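Glycosyl hydrolase (Rhizobium leguminosarum bv. trifolii, PDB 5NDX) probably hydrolyses O-glycosidic bonds as a family 39 glycosidase, being the bacterial orthologue of human alpha-L-iduronidase. Local coordinates at residues A[16-21]-A[373-378]; A[396-401]-A[410-415]; A[112-117]-A[204-209]; A[198-203]-A[251-256]. The protein carries 2 engineered substitutions. All coordinates share one frame; numbering follows the deposited sequence.

Interaction 1. Residues A[16-21]-A[373-378]. With SO4 (sulfate ion), chain B; SO4 (sulfate ion), chain K.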
loop_
_atom_site.group_PDB
_atom_site.type_symbol
_atom_site.label_atom_id
_atom_site.label_comp_id
_atom_site.label_asym_id
_atom_site.label_seq_id
_atom_site.Cartn_x
_atom_site.Cartn_y
_atom_site.Cartn_z
ATOM N N ARG A 16 -23.549 0.075 6.685
ATOM C CA ARG A 16 -22.662 0.845 7.532
ATOM C C ARG A 16 -21.626 1.596 6.656
ATOM O O ARG A 16 -21.458 1.279 5.476
ATOM C CB ARG A 16 -21.953 -0.081 8.541
ATOM C CG ARG A 16 -21.234 -1.257 7.931
ATOM C CD ARG A 16 -20.345 -1.973 8.959
ATOM N NE ARG A 16 -19.886 -3.189 8.319
ATOM C CZ ARG A 16 -18.675 -3.435 7.800
ATOM N NH1 ARG A 16 -17.665 -2.597 7.896
ATOM N NH2 ARG A 16 -18.500 -4.590 7.203
ATOM N N PRO A 17 -20.932 2.588 7.225
ATOM C CA PRO A 17 -19.817 3.170 6.497
ATOM C C PRO A 17 -18.692 2.147 6.254
ATOM O O PRO A 17 -18.598 1.143 6.946
ATOM C CB PRO A 17 -19.305 4.284 7.436
ATOM C CG PRO A 17 -20.381 4.476 8.488
ATOM C CD PRO A 17 -21.041 3.130 8.596
ATOM N N PHE A 18 -17.898 2.394 5.225
ATOM C CA PHE A 18 -16.765 1.549 4.892
ATOM C C PHE A 18 -15.559 2.446 4.784
ATOM O O PHE A 18 -15.600 3.426 4.053
ATOM C CB PHE A 18 -16.975 0.848 3.544
ATOM C CG PHE A 18 -15.912 -0.137 3.242
ATOM C CD1 PHE A 18 -15.841 -1.332 3.969
ATOM C CD2 PHE A 18 -14.916 0.165 2.320
ATOM C CE1 PHE A 18 -14.839 -2.242 3.701
ATOM C CE2 PHE A 18 -13.925 -0.742 2.058
ATOM C CZ PHE A 18 -13.869 -1.936 2.761
ATOM N N ASN A 19 -14.499 2.109 5.499
ATOM C CA ASN A 19 -13.233 2.769 5.344
ATOM C C ASN A 19 -12.208 1.850 4.705
ATOM O O ASN A 19 -12.143 0.644 5.020
ATOM C CB ASN A 19 -12.717 3.215 6.687
ATOM C CG ASN A 19 -13.509 4.404 7.241
ATOM O OD1 ASN A 19 -14.449 4.070 7.958
ATOM N N ARG A 20 -11.400 2.443 3.834
ATOM C CA ARG A 20 -10.243 1.760 3.250
ATOM C C ARG A 20 -9.113 1.983 4.217
ATOM O O ARG A 20 -8.371 2.947 4.120
ATOM C CB ARG A 20 -9.934 2.288 1.838
ATOM C CG ARG A 20 -11.151 2.136 0.884
ATOM C CD ARG A 20 -10.963 2.821 -0.471
ATOM N NE ARG A 20 -10.653 4.202 -0.193
ATOM C CZ ARG A 20 -9.763 4.950 -0.803
ATOM N NH1 ARG A 20 -9.066 4.542 -1.869
ATOM N NH2 ARG A 20 -9.556 6.126 -0.286
ATOM N N PHE A 21 -8.987 1.064 5.176
ATOM C CA PHE A 21 -8.143 1.244 6.327
ATOM C C PHE A 21 -6.694 0.711 6.197
ATOM O O PHE A 21 -5.966 0.676 7.189
ATOM C CB PHE A 21 -8.850 0.619 7.554
ATOM C CG PHE A 21 -9.104 -0.878 7.434
ATOM C CD1 PHE A 21 -8.099 -1.792 7.677
ATOM C CD2 PHE A 21 -10.342 -1.354 7.047
ATOM C CE1 PHE A 21 -8.332 -3.163 7.529
ATOM C CE2 PHE A 21 -10.596 -2.725 6.891
ATOM C CZ PHE A 21 -9.600 -3.618 7.148
ATOM N N ALA A 373 -8.197 -0.162 -3.840
ATOM C CA ALA A 373 -8.267 1.283 -3.761
ATOM C C ALA A 373 -9.552 1.803 -4.389
ATOM O O ALA A 373 -9.954 2.889 -4.040
ATOM C CB ALA A 373 -7.087 1.905 -4.468
ATOM N N THR A 374 -10.173 1.025 -5.292
ATOM C CA THR A 374 -11.433 1.408 -5.935
ATOM C C THR A 374 -12.669 1.253 -5.106
ATOM O O THR A 374 -13.753 1.571 -5.593
ATOM C CB THR A 374 -11.680 0.612 -7.247
ATOM O OG1 THR A 374 -11.965 -0.784 -6.956
ATOM C CG2 THR A 374 -10.478 0.723 -8.152
ATOM N N LEU A 375 -12.559 0.713 -3.893
ATOM C CA LEU A 375 -13.728 0.481 -3.093
ATOM C C LEU A 375 -14.375 1.801 -2.659
ATOM O O LEU A 375 -13.732 2.833 -2.592
ATOM C CB LEU A 375 -13.405 -0.388 -1.892
ATOM C CG LEU A 375 -13.171 -1.882 -2.204
ATOM C CD1 LEU A 375 -12.436 -2.605 -1.083
ATOM C CD2 LEU A 375 -14.481 -2.568 -2.515
ATOM N N GLY A 376 -15.674 1.720 -2.432
ATOM C CA GLY A 376 -16.491 2.841 -2.036
ATOM C C GLY A 376 -16.524 3.118 -0.553
ATOM O O GLY A 376 -15.673 2.645 0.180
ATOM N N ASP A 377 -17.526 3.898 -0.117
ATOM C CA ASP A 377 -17.519 4.431 1.251
ATOM C C ASP A 377 -18.681 3.885 2.082
ATOM O O ASP A 377 -18.874 4.287 3.239
ATOM C CB ASP A 377 -17.535 5.952 1.240
ATOM C CG ASP A 377 -18.856 6.523 0.643
ATOM O OD1 ASP A 377 -19.829 5.774 0.286
ATOM O OD2 ASP A 377 -18.892 7.756 0.499
ATOM N N THR A 378 -19.449 2.961 1.518
ATOM C CA THR A 378 -20.584 2.410 2.236
ATOM C C THR A 378 -20.702 0.921 1.949
ATOM O O THR A 378 -20.646 0.525 0.794
ATOM C CB THR A 378 -21.886 3.140 1.792
ATOM O OG1 THR A 378 -21.727 4.559 1.916
ATOM C CG2 THR A 378 -22.983 2.764 2.646
HETATM S S SO4 B . -11.417 6.044 3.347
HETATM O O1 SO4 B . -12.640 5.221 3.373
HETATM O O2 SO4 B . -11.128 6.459 1.948
HETATM O O3 SO4 B . -10.260 5.377 3.996
HETATM O O4 SO4 B . -11.689 7.272 4.140
HETATM S S SO4 K . -21.707 -6.085 7.689
HETATM O O1 SO4 K . -22.780 -6.524 6.737
HETATM O O2 SO4 K . -21.962 -6.568 9.079
HETATM O O3 SO4 K . -21.649 -4.608 7.754
HETATM O O4 SO4 K . -20.410 -6.601 7.174
HETATM O O HOH W 1 -13.694 4.612 0.699
#
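Three flat groups mark this contact, and each meets a polar partner at its edge. The Phe-18 ring turns its CD2 corner to the carbonyl of Gly-376, with CD2 3.4 Å from O and the oxygen near the ring plane, while Leu-375 CD1 meets CE2 obliquely. At the Arg-20 guanidinium, NH1 donates to Ala-373 O (2.9 Å), which receives it in the carbonyl plane on a lone pair. Its NE and NH2 share O2 of one sulfate, NH2 at 2.8 Å. The Arg-16 guanidinium grips a second sulfate by its edge, NH2 reaching O4 at 2.8 Å; both ions probably came from the crystallisation liquor. The segments run nearly antiparallel (169°): 16-21 leads toward 24-27, first strand of the (beta/alpha)8 barrel, and 373-378 leads into strand 378-385 of the large mixed sheet. Pro-17 and Thr-378 form a non-hydrogen-bonded bridge, CA to CA 4.4 Å. Beside it Phe-18 N donates to Asp-377 O (2.9 Å), arriving 65° out of the carbonyl plane. Chi1 and chi2 lay Arg-20 CD 3.5 Å from Leu-375 O, and the chi3 bend (-56°) turns the guanidinium toward Ala-373 and the sulfate. An alanine here would remove the side-chain bonds to Ala-373 O and the sulfate, and would probably loosen the link between the segments. Arg-20 NH2 also bonds Asn-50 O, and Arg-16 NH2 forms a salt bridge with Asp-296.

Interaction 2. Residues A[396-401]-A[410-415]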
loop_
_atom_site.group_PDB
_atom_site.type_symbol
_atom_site.label_atom_id
_atom_site.label_comp_id
_atom_site.label_asym_id
_atom_site.label_seq_id
_atom_site.Cartn_x
_atom_site.Cartn_y
_atom_site.Cartn_z
ATOM N N ALA A 396 -14.768 -14.803 -0.040
ATOM C CA ALA A 396 -15.108 -13.632 0.759
ATOM C C ALA A 396 -15.442 -12.460 -0.156
ATOM O O ALA A 396 -15.104 -12.434 -1.365
ATOM C CB ALA A 396 -13.946 -13.277 1.703
ATOM N N ILE A 397 -16.152 -11.495 0.404
ATOM C CA ILE A 397 -16.611 -10.351 -0.371
ATOM C C ILE A 397 -16.508 -9.014 0.384
ATOM O O ILE A 397 -16.699 -8.993 1.580
ATOM C CB ILE A 397 -18.030 -10.627 -0.865
ATOM C CG1 ILE A 397 -18.417 -9.602 -1.937
ATOM C CG2 ILE A 397 -19.053 -10.621 0.288
ATOM C CD1 ILE A 397 -19.659 -10.012 -2.669
ATOM N N LEU A 398 -16.142 -7.923 -0.307
ATOM C CA LEU A 398 -16.236 -6.538 0.231
ATOM C C LEU A 398 -17.151 -5.786 -0.747
ATOM O O LEU A 398 -16.712 -5.367 -1.821
ATOM C CB LEU A 398 -14.869 -5.859 0.334
ATOM C CG LEU A 398 -13.844 -6.552 1.263
ATOM C CD1 LEU A 398 -12.451 -6.047 0.974
ATOM C CD2 LEU A 398 -14.208 -6.318 2.735
ATOM N N PRO A 399 -18.434 -5.635 -0.393
ATOM C CA PRO A 399 -19.416 -5.080 -1.287
ATOM C C PRO A 399 -19.711 -3.659 -0.901
ATOM O O PRO A 399 -20.190 -3.436 0.204
ATOM C CB PRO A 399 -20.626 -5.981 -1.070
ATOM C CG PRO A 399 -20.521 -6.374 0.367
ATOM C CD PRO A 399 -19.063 -6.236 0.800
ATOM N N THR A 400 -19.335 -2.702 -1.762
ATOM C CA THR A 400 -19.446 -1.288 -1.434
ATOM C C THR A 400 -20.229 -0.510 -2.482
ATOM O O THR A 400 -20.238 -0.870 -3.656
ATOM C CB THR A 400 -18.086 -0.596 -1.231
ATOM O OG1 THR A 400 -17.375 -0.538 -2.473
ATOM C CG2 THR A 400 -17.279 -1.283 -0.150
ATOM N N ARG A 401 -20.871 0.555 -2.025
ATOM C CA ARG A 401 -21.512 1.577 -2.896
ATOM C C ARG A 401 -20.548 2.739 -3.070
ATOM O O ARG A 401 -19.916 3.184 -2.117
ATOM C CB ARG A 401 -22.827 2.084 -2.284
ATOM C CG ARG A 401 -23.785 2.895 -3.200
ATOM C CD ARG A 401 -24.962 3.449 -2.351
ATOM N NE ARG A 401 -24.424 4.415 -1.377
ATOM C CZ ARG A 401 -25.058 4.981 -0.327
ATOM N NH1 ARG A 401 -26.326 4.686 -0.053
ATOM N NH2 ARG A 401 -24.367 5.864 0.467
ATOM N N SER A 410 -15.052 -6.210 -4.178
ATOM C CA SER A 410 -13.906 -7.098 -4.194
ATOM C C SER A 410 -14.415 -8.513 -3.933
ATOM O O SER A 410 -15.051 -8.774 -2.906
ATOM C CB SER A 410 -12.881 -6.711 -3.153
ATOM O OG SER A 410 -12.314 -5.453 -3.426
ATOM N N LEU A 411 -14.179 -9.428 -4.867
ATOM C CA LEU A 411 -14.485 -10.858 -4.654
ATOM C C LEU A 411 -13.131 -11.596 -4.468
ATOM O O LEU A 411 -12.277 -11.625 -5.386
ATOM C CB LEU A 411 -15.244 -11.388 -5.832
ATOM C CG LEU A 411 -15.794 -12.797 -5.649
ATOM C CD1 LEU A 411 -16.841 -12.851 -4.534
ATOM C CD2 LEU A 411 -16.390 -13.259 -6.966
ATOM N N ILE A 412 -12.948 -12.186 -3.289
ATOM C CA ILE A 412 -11.676 -12.701 -2.826
ATOM C C ILE A 412 -11.781 -14.243 -2.748
ATOM O O ILE A 412 -12.714 -14.739 -2.117
ATOM C CB ILE A 412 -11.420 -12.157 -1.428
ATOM C CG1 ILE A 412 -11.429 -10.628 -1.415
ATOM C CG2 ILE A 412 -10.123 -12.701 -0.845
ATOM C CD1 ILE A 412 -11.701 -10.052 -0.039
ATOM N N HIS A 413 -10.904 -14.991 -3.418
ATOM C CA HIS A 413 -10.899 -16.464 -3.258
ATOM C C HIS A 413 -9.501 -16.813 -2.812
ATOM O O HIS A 413 -8.557 -16.740 -3.595
ATOM C CB HIS A 413 -11.310 -17.088 -4.561
ATOM C CG HIS A 413 -11.713 -18.527 -4.492
ATOM N ND1 HIS A 413 -12.016 -19.208 -3.321
ATOM C CD2 HIS A 413 -11.908 -19.413 -5.484
ATOM C CE1 HIS A 413 -12.369 -20.451 -3.601
ATOM N NE2 HIS A 413 -12.335 -20.596 -4.908
ATOM N N SER A 414 -9.366 -17.031 -1.513
ATOM C CA SER A 414 -8.082 -17.148 -0.884
ATOM C C SER A 414 -8.219 -18.025 0.360
ATOM O O SER A 414 -9.137 -17.827 1.182
ATOM C CB SER A 414 -7.547 -15.761 -0.503
ATOM O OG SER A 414 -6.398 -15.802 0.330
ATOM N N VAL A 415 -7.299 -18.991 0.480
ATOM C CA VAL A 415 -7.096 -19.749 1.731
ATOM C C VAL A 415 -5.628 -19.598 2.186
ATOM O O VAL A 415 -4.741 -19.237 1.386
ATOM C CB VAL A 415 -7.414 -21.258 1.552
ATOM C CG1 VAL A 415 -8.902 -21.480 1.186
ATOM C CG2 VAL A 415 -6.534 -21.901 0.468
#
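Leu-398 and Ile-412 cross obliquely at the apolar centre, their CD1 methyls 4.2 Å apart. They share a sheet face with Ala-396 and Ser-410 by register, and CG (CG1 in the isoleucine) anti to the carbonyl carbon in each lets the CD1 ends meet. Ala-396 adds its CB on that face, 4.2 Å from Ile-412 CB. The reverse face carries Ile-397 and Leu-411, whose CD1 atoms meet more loosely at 4.4 Å; Leu-411 CD1 also comes within 3.6 Å of Ala-396 O. The two strands form a beta hairpin: their axes pass 4.8 Å apart at 168°, and the hairpin lies between strands 378-385 and 518-526 of the large sheet. Helix 282-300 covers the Ala-396 and Ile-412 face through Glu-293 and Ala-289, whereas Leu-411 packs on Leu-512 and Val-514. Outward from the side chains lie two hydrogen-bonded pairs. Ala-396 N donates to Ile-412 O at 171°, in the carbonyl plane, and Ile-412 N returns a bond to Ala-396 O (2.9 Å). Leu-398 and Ser-410 exchange the same pair, Ser-410 N reaching Leu-398 O at 3.0 Å from above the carbonyl plane. At the polar edge, Ser-410 OG is hydrogen-bonded to Gln-521 OE1.

Interaction 3. Residues A[112-117]-A[204-209]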
loop_
_atom_site.group_PDB
_atom_site.type_symbol
_atom_site.label_atom_id
_atom_site.label_comp_id
_atom_site.label_asym_id
_atom_site.label_seq_id
_atom_site.Cartn_x
_atom_site.Cartn_y
_atom_site.Cartn_z
ATOM N N GLN A 112 19.753 14.201 27.984
ATOM C CA GLN A 112 19.498 13.554 26.709
ATOM C C GLN A 112 17.997 13.489 26.393
ATOM O O GLN A 112 17.587 13.804 25.279
ATOM C CB GLN A 112 20.100 12.177 26.695
ATOM C CG GLN A 112 21.610 12.210 26.925
ATOM C CD GLN A 112 22.253 10.932 26.499
ATOM O OE1 GLN A 112 23.329 10.553 26.953
ATOM N NE2 GLN A 112 21.585 10.244 25.632
ATOM N N VAL A 113 17.196 13.139 27.396
ATOM C CA VAL A 113 15.740 13.137 27.277
ATOM C C VAL A 113 15.264 14.480 26.772
ATOM O O VAL A 113 14.450 14.531 25.838
ATOM C CB VAL A 113 15.037 12.765 28.607
ATOM C CG1 VAL A 113 13.520 12.934 28.532
ATOM C CG2 VAL A 113 15.367 11.325 28.980
ATOM N N ARG A 114 15.769 15.552 27.384
ATOM C CA ARG A 114 15.436 16.931 26.978
ATOM C C ARG A 114 15.961 17.329 25.585
ATOM O O ARG A 114 15.323 18.103 24.877
ATOM C CB ARG A 114 15.920 17.954 28.027
ATOM C CG ARG A 114 14.879 18.264 29.094
ATOM C CD ARG A 114 15.279 19.385 30.084
ATOM N NE ARG A 114 15.331 18.782 31.414
ATOM C CZ ARG A 114 16.397 18.223 31.981
ATOM N NH1 ARG A 114 17.606 18.265 31.429
ATOM N NH2 ARG A 114 16.249 17.651 33.154
ATOM N N ARG A 115 17.136 16.831 25.236
ATOM C CA ARG A 115 17.707 17.007 23.914
ATOM C C ARG A 115 16.833 16.284 22.809
ATOM O O ARG A 115 16.603 16.837 21.728
ATOM C CB ARG A 115 19.144 16.484 23.949
ATOM C CG ARG A 115 19.974 16.706 22.696
ATOM C CD ARG A 115 21.503 16.674 22.924
ATOM N NE ARG A 115 22.232 16.823 21.641
ATOM C CZ ARG A 115 22.271 17.940 20.880
ATOM N NH1 ARG A 115 21.638 19.065 21.239
ATOM N NH2 ARG A 115 22.951 17.953 19.730
ATOM N N TRP A 116 16.339 15.085 23.122
ATOM C CA TRP A 116 15.417 14.340 22.265
ATOM C C TRP A 116 14.110 15.107 22.065
ATOM O O TRP A 116 13.680 15.290 20.927
ATOM C CB TRP A 116 15.121 12.932 22.807
ATOM C CG TRP A 116 14.342 12.120 21.824
ATOM C CD1 TRP A 116 12.987 11.935 21.798
ATOM C CD2 TRP A 116 14.871 11.414 20.697
ATOM N NE1 TRP A 116 12.641 11.135 20.739
ATOM C CE2 TRP A 116 13.773 10.814 20.031
ATOM C CE3 TRP A 116 16.157 11.240 20.172
ATOM C CZ2 TRP A 116 13.932 10.034 18.866
ATOM C CZ3 TRP A 116 16.322 10.443 19.021
ATOM C CH2 TRP A 116 15.210 9.845 18.389
ATOM N N ARG A 117 13.519 15.583 23.165
ATOM C CA ARG A 117 12.359 16.467 23.108
ATOM C C ARG A 117 12.615 17.626 22.139
ATOM O O ARG A 117 11.762 17.952 21.268
ATOM C CB ARG A 117 11.976 16.969 24.493
ATOM C CG ARG A 117 10.823 17.980 24.522
ATOM C CD ARG A 117 10.921 18.949 25.719
ATOM N NE ARG A 117 12.169 19.730 25.723
ATOM C CZ ARG A 117 12.729 20.310 26.811
ATOM N NH1 ARG A 117 12.172 20.230 28.021
ATOM N NH2 ARG A 117 13.879 20.965 26.698
ATOM N N SER A 204 4.463 11.852 33.429
ATOM C CA SER A 204 5.546 12.226 32.532
ATOM C C SER A 204 6.727 12.722 33.344
ATOM O O SER A 204 6.555 13.541 34.229
ATOM C CB SER A 204 5.084 13.333 31.587
ATOM O OG SER A 204 6.196 14.012 31.025
ATOM N N CYS A 205 7.922 12.272 32.992
ATOM C CA CYS A 205 9.141 12.750 33.602
ATOM C C CYS A 205 9.536 14.169 33.202
ATOM O O CYS A 205 10.548 14.641 33.693
ATOM C CB CYS A 205 10.307 11.811 33.246
ATOM S SG CYS A 205 10.929 11.935 31.530
ATOM N N LEU A 206 8.799 14.838 32.309
ATOM C CA LEU A 206 9.160 16.193 31.844
ATOM C C LEU A 206 8.205 17.289 32.293
ATOM O O LEU A 206 8.633 18.396 32.615
ATOM C CB LEU A 206 9.246 16.233 30.325
ATOM C CG LEU A 206 10.448 15.513 29.729
ATOM C CD1 LEU A 206 10.178 15.285 28.246
ATOM C CD2 LEU A 206 11.751 16.278 29.929
ATOM N N THR A 207 6.911 16.997 32.239
ATOM C CA THR A 207 5.926 17.726 33.015
ATOM C C THR A 207 6.130 17.013 34.355
ATOM O O THR A 207 7.165 16.368 34.561
ATOM C CB THR A 207 4.484 17.545 32.459
ATOM O OG1 THR A 207 3.984 16.237 32.779
ATOM C CG2 THR A 207 4.428 17.737 30.925
ATOM N N GLY A 208 5.190 17.077 35.273
ATOM C CA GLY A 208 5.243 16.109 36.387
ATOM C C GLY A 208 3.845 15.746 36.769
ATOM O O GLY A 208 3.574 15.374 37.905
ATOM N N ASP A 209 2.985 15.777 35.769
ATOM C CA ASP A 209 1.618 16.181 35.949
ATOM C C ASP A 209 0.765 15.315 35.045
ATOM O O ASP A 209 0.304 15.752 33.997
ATOM C CB ASP A 209 1.507 17.664 35.577
ATOM C CG ASP A 209 0.084 18.182 35.637
ATOM O OD1 ASP A 209 -0.666 17.753 36.548
ATOM O OD2 ASP A 209 -0.280 19.011 34.772
#
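The backbones keep well apart, Arg-114 CA to Leu-206 CA being 8.0 Å, with one regular helical turn facing an irregular loop. That helix is 110-131, on the outside of the (beta/alpha)8 barrel; the loop joins helix 190-200 to barrel strand 216-219, so the contact ties two non-consecutive parts of the barrel's outer layer. Helicity is evident from Arg-117 N donating to Val-113 O (3.0 Å). On the loop side, Ser-204 OG accepts from Leu-206 N at 3.0 Å and 165°, the bond of an ST turn, and a weaker bond from Thr-207 N adds to it. This turn presents Cys-205 and Leu-206 to the helix. Leu-206 carries most of the contact: with CG anti to the carbonyl carbon (chi1 -72°), its CD2 reaches the CG methylene of Arg-114 at 3.8 Å and CG1 of Val-113 at 4.0 Å. The same Val-113 methyl, anti to its backbone N, also meets Cys-205 SG at 4.1 Å, so it lies against both loop residues. An alanine here in place of Leu-206 would lose both methyl branches and would probably leave the loop held to this helical turn mainly by the sulfur contact. Met-110, earlier on the helix, touches both loop side chains as well. The polar end of Arg-114 turns to a salt bridge with Asp-111, leaving its aliphatic stem for the leucine. That stem also serves Arg-117: Arg-114 CB sits 3.8 Å above one face of the guanidinium, offset toward the rim.

Interaction 4. Residues A[198-203]-A[251-256]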
loop_
_atom_site.group_PDB
_atom_site.type_symbol
_atom_site.label_atom_id
_atom_site.label_comp_id
_atom_site.label_asym_id
_atom_site.label_seq_id
_atom_site.Cartn_x
_atom_site.Cartn_y
_atom_site.Cartn_z
ATOM N N HIS A 198 2.161 3.125 31.873
ATOM C CA HIS A 198 2.623 4.515 31.881
ATOM C C HIS A 198 1.630 5.519 31.346
ATOM O O HIS A 198 1.489 6.609 31.909
ATOM C CB HIS A 198 3.926 4.626 31.110
ATOM C CG HIS A 198 4.611 5.936 31.274
ATOM N ND1 HIS A 198 4.689 6.856 30.260
ATOM C CD2 HIS A 198 5.252 6.487 32.336
ATOM C CE1 HIS A 198 5.333 7.922 30.687
ATOM N NE2 HIS A 198 5.688 7.726 31.944
ATOM N N CYS A 199 0.952 5.194 30.250
ATOM C CA CYS A 199 -0.022 6.130 29.652
ATOM C C CYS A 199 -1.371 6.128 30.366
ATOM O O CYS A 199 -2.134 7.061 30.219
ATOM C CB CYS A 199 -0.228 5.824 28.148
ATOM S SG CYS A 199 1.221 6.252 27.144
ATOM N N ASP A 200 -1.666 5.080 31.121
ATOM C CA ASP A 200 -2.908 4.990 31.871
ATOM C C ASP A 200 -2.867 5.737 33.236
ATOM O O ASP A 200 -3.509 6.742 33.394
ATOM C CB ASP A 200 -3.257 3.527 32.091
ATOM C CG ASP A 200 -4.596 3.343 32.753
ATOM O OD1 ASP A 200 -5.452 4.221 32.683
ATOM O OD2 ASP A 200 -4.818 2.281 33.303
ATOM N N SER A 201 -2.164 5.188 34.222
ATOM C CA SER A 201 -1.788 5.897 35.447
ATOM C C SER A 201 -0.412 6.357 35.009
ATOM O O SER A 201 -0.182 6.418 33.810
ATOM C CB SER A 201 -1.757 4.918 36.607
ATOM O OG SER A 201 -1.223 3.673 36.184
ATOM N N GLY A 202 0.518 6.668 35.884
ATOM C CA GLY A 202 1.853 7.010 35.373
ATOM C C GLY A 202 1.947 8.496 35.093
ATOM O O GLY A 202 0.942 9.152 34.814
ATOM N N THR A 203 3.157 9.045 35.194
ATOM C CA THR A 203 3.324 10.498 35.063
ATOM C C THR A 203 4.570 10.820 34.244
ATOM O O THR A 203 5.589 10.139 34.333
ATOM C CB THR A 203 3.416 11.205 36.458
ATOM O OG1 THR A 203 4.514 10.650 37.166
ATOM C CG2 THR A 203 2.128 11.001 37.334
ATOM N N GLU A 251 -9.570 -5.122 30.316
ATOM C CA GLU A 251 -9.448 -5.589 31.686
ATOM C C GLU A 251 -8.549 -4.690 32.524
ATOM O O GLU A 251 -8.933 -4.300 33.615
ATOM C CB GLU A 251 -8.902 -7.011 31.722
ATOM C CG GLU A 251 -9.269 -7.783 32.989
ATOM C CD GLU A 251 -8.238 -8.851 33.334
ATOM O OE1 GLU A 251 -8.461 -10.057 33.059
ATOM O OE2 GLU A 251 -7.175 -8.467 33.862
ATOM N N HIS A 252 -7.364 -4.363 32.016
ATOM C CA HIS A 252 -6.347 -3.637 32.792
ATOM C C HIS A 252 -6.274 -2.140 32.621
ATOM O O HIS A 252 -5.737 -1.471 33.489
ATOM C CB HIS A 252 -4.968 -4.188 32.476
ATOM C CG HIS A 252 -4.767 -5.557 32.993
ATOM N ND1 HIS A 252 -4.622 -6.648 32.170
ATOM C CD2 HIS A 252 -4.744 -6.026 34.258
ATOM C CE1 HIS A 252 -4.487 -7.734 32.908
ATOM N NE2 HIS A 252 -4.559 -7.380 34.180
ATOM N N HIS A 253 -6.709 -1.620 31.476
ATOM C CA HIS A 253 -6.584 -0.194 31.185
ATOM C C HIS A 253 -7.817 0.269 30.425
ATOM O O HIS A 253 -7.706 0.763 29.298
ATOM C CB HIS A 253 -5.295 0.118 30.390
ATOM C CG HIS A 253 -4.035 -0.363 31.035
ATOM N ND1 HIS A 253 -3.327 -1.451 30.561
ATOM C CD2 HIS A 253 -3.353 0.072 32.120
ATOM C CE1 HIS A 253 -2.252 -1.649 31.302
ATOM N NE2 HIS A 253 -2.253 -0.745 32.265
ATOM N N PRO A 254 -9.008 0.117 31.037
ATOM C CA PRO A 254 -10.268 0.404 30.330
ATOM C C PRO A 254 -10.357 1.802 29.729
ATOM O O PRO A 254 -11.033 1.984 28.730
ATOM C CB PRO A 254 -11.353 0.202 31.415
ATOM C CG PRO A 254 -10.624 0.273 32.737
ATOM C CD PRO A 254 -9.251 -0.278 32.446
ATOM N N ARG A 255 -9.664 2.776 30.303
ATOM C CA ARG A 255 -9.666 4.137 29.750
ATOM C C ARG A 255 -8.998 4.219 28.370
ATOM O O ARG A 255 -9.270 5.134 27.631
ATOM C CB ARG A 255 -8.971 5.123 30.718
ATOM C CG ARG A 255 -9.276 6.586 30.424
ATOM C CD ARG A 255 -8.757 7.615 31.460
ATOM N NE ARG A 255 -7.445 8.205 31.092
ATOM C CZ ARG A 255 -6.249 7.708 31.438
ATOM N NH1 ARG A 255 -6.176 6.605 32.167
ATOM N NH2 ARG A 255 -5.117 8.315 31.056
ATOM N N LEU A 256 -8.083 3.302 28.064
ATOM C CA LEU A 256 -7.403 3.254 26.768
ATOM C C LEU A 256 -8.038 2.309 25.729
ATOM O O LEU A 256 -7.726 2.406 24.554
ATOM C CB LEU A 256 -5.936 2.865 26.962
ATOM C CG LEU A 256 -5.123 3.701 27.978
ATOM C CD1 LEU A 256 -3.741 3.100 28.132
ATOM C CD2 LEU A 256 -4.997 5.175 27.651
HETATM O O HOH W 2 -7.762 2.713 32.454
#
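Two outer helices of the (beta/alpha)8 barrel, 190-200 and 235-252, meet here at their C-terminal ends, where Ser-201 and His-253 are the first residues to leave helical angles. Asp-200 is the centre of the contact. Its CG lies anti to the backbone N, and OD1 forms a salt bridge with Arg-255 NH1 at 2.5 Å, a very close approach at the edge of the guanidinium. Carboxylate and guanidinium planes differ by only 23°, so the two planes are nearly parallel while OD1 meets the guanidinium edge-on. The same NH1 donates to Asp-200 O at 2.9 Å, from above the carbonyl plane, while NH2 adds weak bonds to Asp-200 O and Cys-199 O. Arg-255 thus grips the last carbonyls of helix 190-200 as well as a side chain, its bend at chi3 (95°) turning the group back toward them. A water closes a second path, donating to Asp-200 OD1 (2.8 Å) and accepting from Arg-255 N (2.9 Å). The other oxygen, OD2, meets the edge of the His-253 ring in plane, 2.9 Å from CD2, with carboxylate and ring almost perpendicular (86°). Beside the polar cluster, Leu-256 CD1 packs on Asp-200 CB at 4.0 Å and, more loosely, on Cys-199. The arrangement joins the C-terminal ends of two successive outer helices of the barrel, as the shell of a TIM barrel is built.

From the N terminus, segment 16-21 opens interaction 1, which closes only at 373-378 and so encloses all eight barrel strands. Interactions 3 and 4 both fall within that span: 112-117 opens, 198-203 follows, then 204-209 closes interaction 3 before 251-256 closes interaction 4. These two therefore cross, their segments 198-203 and 204-209 adjoining in the sequence, and join outer helices and a loop of the barrel. Interaction 2 follows in series, a short hairpin in the large sheet. It touches interaction 1 directly, with a probable hydrogen bond from Gly-376 N to Thr-400 OG1, whereas its centre lies about 47 Å from that of interaction 3, across the chain's centre.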